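Local coordinates for protein collagen alpha-1(XX) chain (PDB 5KF4) that is a collagen chain, represented here by its second fibronectin type III domain, which probably serves in extracellular-matrix adhesion or spacing, at residues 5-10 / 86-91; 43-48 / 65-70. One frame throughout, in Å; residues are numbered along the deposited sequence.

Contact 1 (5-10 / 86-91); sequences APALDT and GGVGEG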
# COMPACT_ATOMS: atom_id res chain seq x y z
N ALA A 5 -3.67 -3.68 13.99
CA ALA A 5 -2.70 -4.76 14.09
C ALA A 5 -1.25 -4.28 13.96
O ALA A 5 -0.88 -3.67 12.96
CB ALA A 5 -2.99 -5.81 13.04
N PRO A 6 -0.43 -4.58 14.98
CA PRO A 6 0.97 -4.14 15.00
C PRO A 6 1.74 -4.80 13.87
O PRO A 6 1.43 -5.93 13.50
CB PRO A 6 1.47 -4.61 16.37
CG PRO A 6 0.24 -4.82 17.18
CD PRO A 6 -0.81 -5.28 16.22
N ALA A 7 2.72 -4.11 13.32
CA ALA A 7 3.53 -4.65 12.25
C ALA A 7 4.93 -4.95 12.74
O ALA A 7 5.50 -4.16 13.51
CB ALA A 7 3.57 -3.69 11.06
N LEU A 8 5.49 -6.07 12.32
CA LEU A 8 6.81 -6.42 12.81
C LEU A 8 7.77 -5.65 11.92
O LEU A 8 7.75 -5.79 10.70
CB LEU A 8 7.05 -7.94 12.73
CG LEU A 8 6.04 -8.79 13.53
CD1 LEU A 8 6.35 -10.29 13.46
CD2 LEU A 8 6.00 -8.33 14.97
N ASP A 9 8.64 -4.86 12.54
CA ASP A 9 9.57 -4.03 11.79
C ASP A 9 10.78 -4.83 11.34
O ASP A 9 11.69 -4.31 10.69
CB ASP A 9 9.99 -2.82 12.64
CG ASP A 9 10.35 -3.21 14.07
OD1 ASP A 9 11.15 -4.15 14.25
OD2 ASP A 9 9.83 -2.58 15.01
N THR A 10 10.76 -6.11 11.69
CA THR A 10 11.84 -7.02 11.38
C THR A 10 11.33 -8.14 10.49
O THR A 10 10.85 -9.16 11.00
CB THR A 10 12.46 -7.61 12.65
OG1 THR A 10 11.44 -8.27 13.41
CG2 THR A 10 13.06 -6.51 13.49
N GLY A 86 5.54 -15.42 9.01
CA GLY A 86 6.11 -14.89 10.24
C GLY A 86 5.41 -13.67 10.82
O GLY A 86 5.82 -13.14 11.85
N GLY A 87 4.35 -13.23 10.14
CA GLY A 87 3.52 -12.14 10.63
C GLY A 87 3.27 -11.05 9.60
O GLY A 87 3.38 -11.29 8.40
N VAL A 88 2.90 -9.86 10.07
CA VAL A 88 2.76 -8.71 9.18
C VAL A 88 3.99 -7.82 9.35
O VAL A 88 4.34 -7.44 10.47
CB VAL A 88 1.46 -7.90 9.45
CG1 VAL A 88 1.26 -7.66 10.94
CG2 VAL A 88 1.46 -6.59 8.67
N GLY A 89 4.66 -7.51 8.25
CA GLY A 89 5.85 -6.69 8.32
C GLY A 89 5.60 -5.21 8.11
O GLY A 89 4.64 -4.83 7.44
N GLU A 90 6.45 -4.38 8.70
CA GLU A 90 6.45 -2.95 8.41
C GLU A 90 6.66 -2.77 6.91
O GLU A 90 7.39 -3.53 6.29
CB GLU A 90 7.53 -2.22 9.21
CG GLU A 90 6.99 -1.35 10.34
CD GLU A 90 6.08 -0.23 9.84
OE1 GLU A 90 5.41 0.41 10.68
OE2 GLU A 90 6.04 0.01 8.62
N GLY A 91 6.02 -1.75 6.34
CA GLY A 91 6.06 -1.57 4.91
C GLY A 91 6.41 -0.19 4.40
O GLY A 91 6.94 0.65 5.13
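V88 holds CG1 between its own backbone N and carbonyl carbon (chi1 46°), and this methyl meets P6 O at 3.1 Å. L8 answers from the other segment: its chain is extended at chi2 (-178°), and CD1 touches G86 O at 3.3 Å. The contact joins the tail preceding the first strand of the fibronectin type III β-sandwich to the start of its last strand, 87-97. A single parallel-type bridge pairs L8 with G89, although the touching parts run almost perpendicular to each other. L8 N donates to V88 O at 2.6 Å in a nearly straight bond (171° at the hydrogen). The return bond, E90 N to L8 O at 2.8 Å, arrives from well above the carbonyl plane. The same oxygen also meets G89 CA at 3.2 Å, so L8 O takes one N-H bond and a weaker CA-H contact from consecutive residues. The backbone angles of G87 suit a glycine, as a CB there would press on the carbonyl oxygen of G86 and on L8 CD1. Apolar packing is slight: A7 CB faces V88 CG2 at 4.3 Å, while V88 also rests on F81 and I83 of the adjoining strand 75-84. Past the bridge, E90 CB lies 3.8 Å from D9 CA, and the bent E90 chain folds back until OE2 accepts a hydrogen bond from G91 N.

Contact 2 (43-48 / 65-70); sequences IVWRAS and TELHNL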
# COMPACT_ATOMS: atom_id res chain seq x y z
N ILE A 43 -2.37 -3.79 1.29
CA ILE A 43 -2.33 -2.41 0.81
C ILE A 43 -3.42 -1.55 1.47
O ILE A 43 -4.60 -1.91 1.45
CB ILE A 43 -2.49 -2.35 -0.72
CG1 ILE A 43 -1.32 -3.08 -1.39
CG2 ILE A 43 -2.56 -0.91 -1.20
CD1 ILE A 43 -1.67 -3.68 -2.72
N VAL A 44 -3.00 -0.42 2.04
CA VAL A 44 -3.90 0.46 2.79
C VAL A 44 -3.86 1.89 2.27
O VAL A 44 -2.78 2.47 2.14
CB VAL A 44 -3.53 0.48 4.29
CG1 VAL A 44 -4.53 1.32 5.08
CG2 VAL A 44 -3.43 -0.93 4.85
N TRP A 45 -5.02 2.47 1.96
CA TRP A 45 -5.06 3.88 1.60
C TRP A 45 -6.23 4.62 2.26
O TRP A 45 -7.34 4.09 2.35
CB TRP A 45 -5.13 4.06 0.08
CG TRP A 45 -6.35 3.50 -0.56
CD1 TRP A 45 -7.42 4.20 -1.02
CD2 TRP A 45 -6.64 2.12 -0.82
NE1 TRP A 45 -8.36 3.35 -1.55
CE2 TRP A 45 -7.90 2.06 -1.44
CE3 TRP A 45 -5.95 0.92 -0.58
CZ2 TRP A 45 -8.49 0.86 -1.82
CZ3 TRP A 45 -6.53 -0.27 -0.96
CH2 TRP A 45 -7.79 -0.29 -1.58
N ARG A 46 -5.96 5.83 2.74
CA ARG A 46 -6.97 6.65 3.40
C ARG A 46 -6.78 8.13 3.07
O ARG A 46 -5.67 8.57 2.79
CB ARG A 46 -6.94 6.48 4.92
CG ARG A 46 -5.62 6.85 5.58
CD ARG A 46 -5.72 6.66 7.08
NE ARG A 46 -6.87 7.39 7.62
CZ ARG A 46 -7.41 7.17 8.82
NH1 ARG A 46 -6.90 6.24 9.62
NH2 ARG A 46 -8.45 7.89 9.21
N ALA A 47 -7.87 8.89 3.09
CA ALA A 47 -7.77 10.32 2.89
C ALA A 47 -7.04 10.92 4.10
O ALA A 47 -7.42 10.69 5.25
CB ALA A 47 -9.15 10.95 2.72
N SER A 48 -5.99 11.70 3.82
CA SER A 48 -5.09 12.20 4.85
C SER A 48 -5.75 13.15 5.85
O SER A 48 -5.25 13.35 6.96
CB SER A 48 -3.88 12.89 4.22
OG SER A 48 -4.20 14.20 3.76
N THR A 65 -0.03 -3.13 -8.19
CA THR A 65 -1.48 -3.18 -8.12
C THR A 65 -1.96 -1.76 -8.32
O THR A 65 -1.24 -0.80 -8.03
CB THR A 65 -1.98 -3.77 -6.78
OG1 THR A 65 -2.88 -4.86 -7.04
CG2 THR A 65 -2.70 -2.72 -5.94
N GLU A 66 -3.17 -1.61 -8.84
CA GLU A 66 -3.74 -0.30 -9.04
C GLU A 66 -4.88 -0.04 -8.07
O GLU A 66 -5.74 -0.89 -7.88
CB GLU A 66 -4.23 -0.14 -10.48
CG GLU A 66 -4.70 1.26 -10.81
CD GLU A 66 -4.93 1.46 -12.28
OE1 GLU A 66 -4.21 0.83 -13.09
OE2 GLU A 66 -5.83 2.25 -12.64
N LEU A 67 -4.89 1.15 -7.49
CA LEU A 67 -6.00 1.55 -6.64
C LEU A 67 -6.99 2.31 -7.50
O LEU A 67 -6.59 3.10 -8.36
CB LEU A 67 -5.50 2.41 -5.47
CG LEU A 67 -4.42 1.78 -4.57
CD1 LEU A 67 -4.04 2.73 -3.43
CD2 LEU A 67 -4.88 0.44 -4.01
N HIS A 68 -8.28 2.07 -7.29
CA HIS A 68 -9.32 2.70 -8.09
C HIS A 68 -10.37 3.36 -7.22
O HIS A 68 -10.36 3.23 -6.00
CB HIS A 68 -10.00 1.68 -9.02
CG HIS A 68 -9.12 1.15 -10.11
ND1 HIS A 68 -8.42 -0.03 -10.00
CD2 HIS A 68 -8.84 1.63 -11.34
CE1 HIS A 68 -7.75 -0.25 -11.11
NE2 HIS A 68 -7.99 0.75 -11.94
N ASN A 69 -11.29 4.06 -7.88
CA ASN A 69 -12.44 4.67 -7.22
C ASN A 69 -12.04 5.66 -6.13
O ASN A 69 -12.69 5.75 -5.09
CB ASN A 69 -13.36 3.59 -6.64
CG ASN A 69 -13.85 2.63 -7.70
OD1 ASN A 69 -14.64 2.99 -8.57
ND2 ASN A 69 -13.39 1.38 -7.63
N LEU A 70 -10.97 6.40 -6.38
CA LEU A 70 -10.49 7.41 -5.44
C LEU A 70 -11.19 8.74 -5.68
O LEU A 70 -11.58 9.05 -6.80
CB LEU A 70 -8.98 7.58 -5.55
CG LEU A 70 -8.14 6.34 -5.22
CD1 LEU A 70 -6.67 6.58 -5.54
CD2 LEU A 70 -8.33 5.93 -3.77
O HOH W 1 -10.53 3.46 -2.87
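L67 and W45 slide past each other in opposite directions, both leucine methyls touching the indole. L67 CD2 sits over one ring face in a CH-pi contact, 3.7 Å from the centroid of the W45 six-membered ring and 18° off its normal. L67 CD1 lies beside the start of the indole, 3.7 Å from W45 CD2; W45 CG, set between the backbone N and carbonyl carbon (chi1 63°), is 3.8 Å from the same L67 CD1. The L67 CD2 methyl is thus a bump in the hollow between the indole and I43 CG2, which stands 3.9 Å from it. Two residues back along each strand, I43 CD1 and T65 CG2 meet tip to tip at 3.5 Å. L70 comes obliquely, its CD2 packing 3.4 Å from W45 CD1. At the ring edge, in plane, a water accepts from W45 NE1 and donates to H68 O. An alanine in place of W45 would probably leave L67 CD2 and L70 CD2 facing a gap and the water without its indole donor. L70 also touches Y76. With strands 43-47 and 65-67 belonging to different sheets, their axes 9.9 Å apart and 20° from parallel, this is face-to-face packing of the kind that forms the core of a fibronectin type III β-sandwich.

In the fold
Along the chain the segments come in the order 5-10, 43-48, 65-70 and 86-91, so contact 1 encloses contact 2. Their centres are 20 Å apart, their nearest atoms about 8 Å, and they lie on opposite sides of the chain's centre. Both reach the four-stranded antiparallel sheet, through strand 40-47 in contact 2 and the outermost strand 87-97 in contact 1; strand 75-84 runs between these two. Contact 2 alone crosses to the three-stranded sheet, through its edge strand 64-67. One contact therefore joins the two sheets in the buried interior, whereas the other fastens the N-terminal tail to the sandwich's outer edge at the surface.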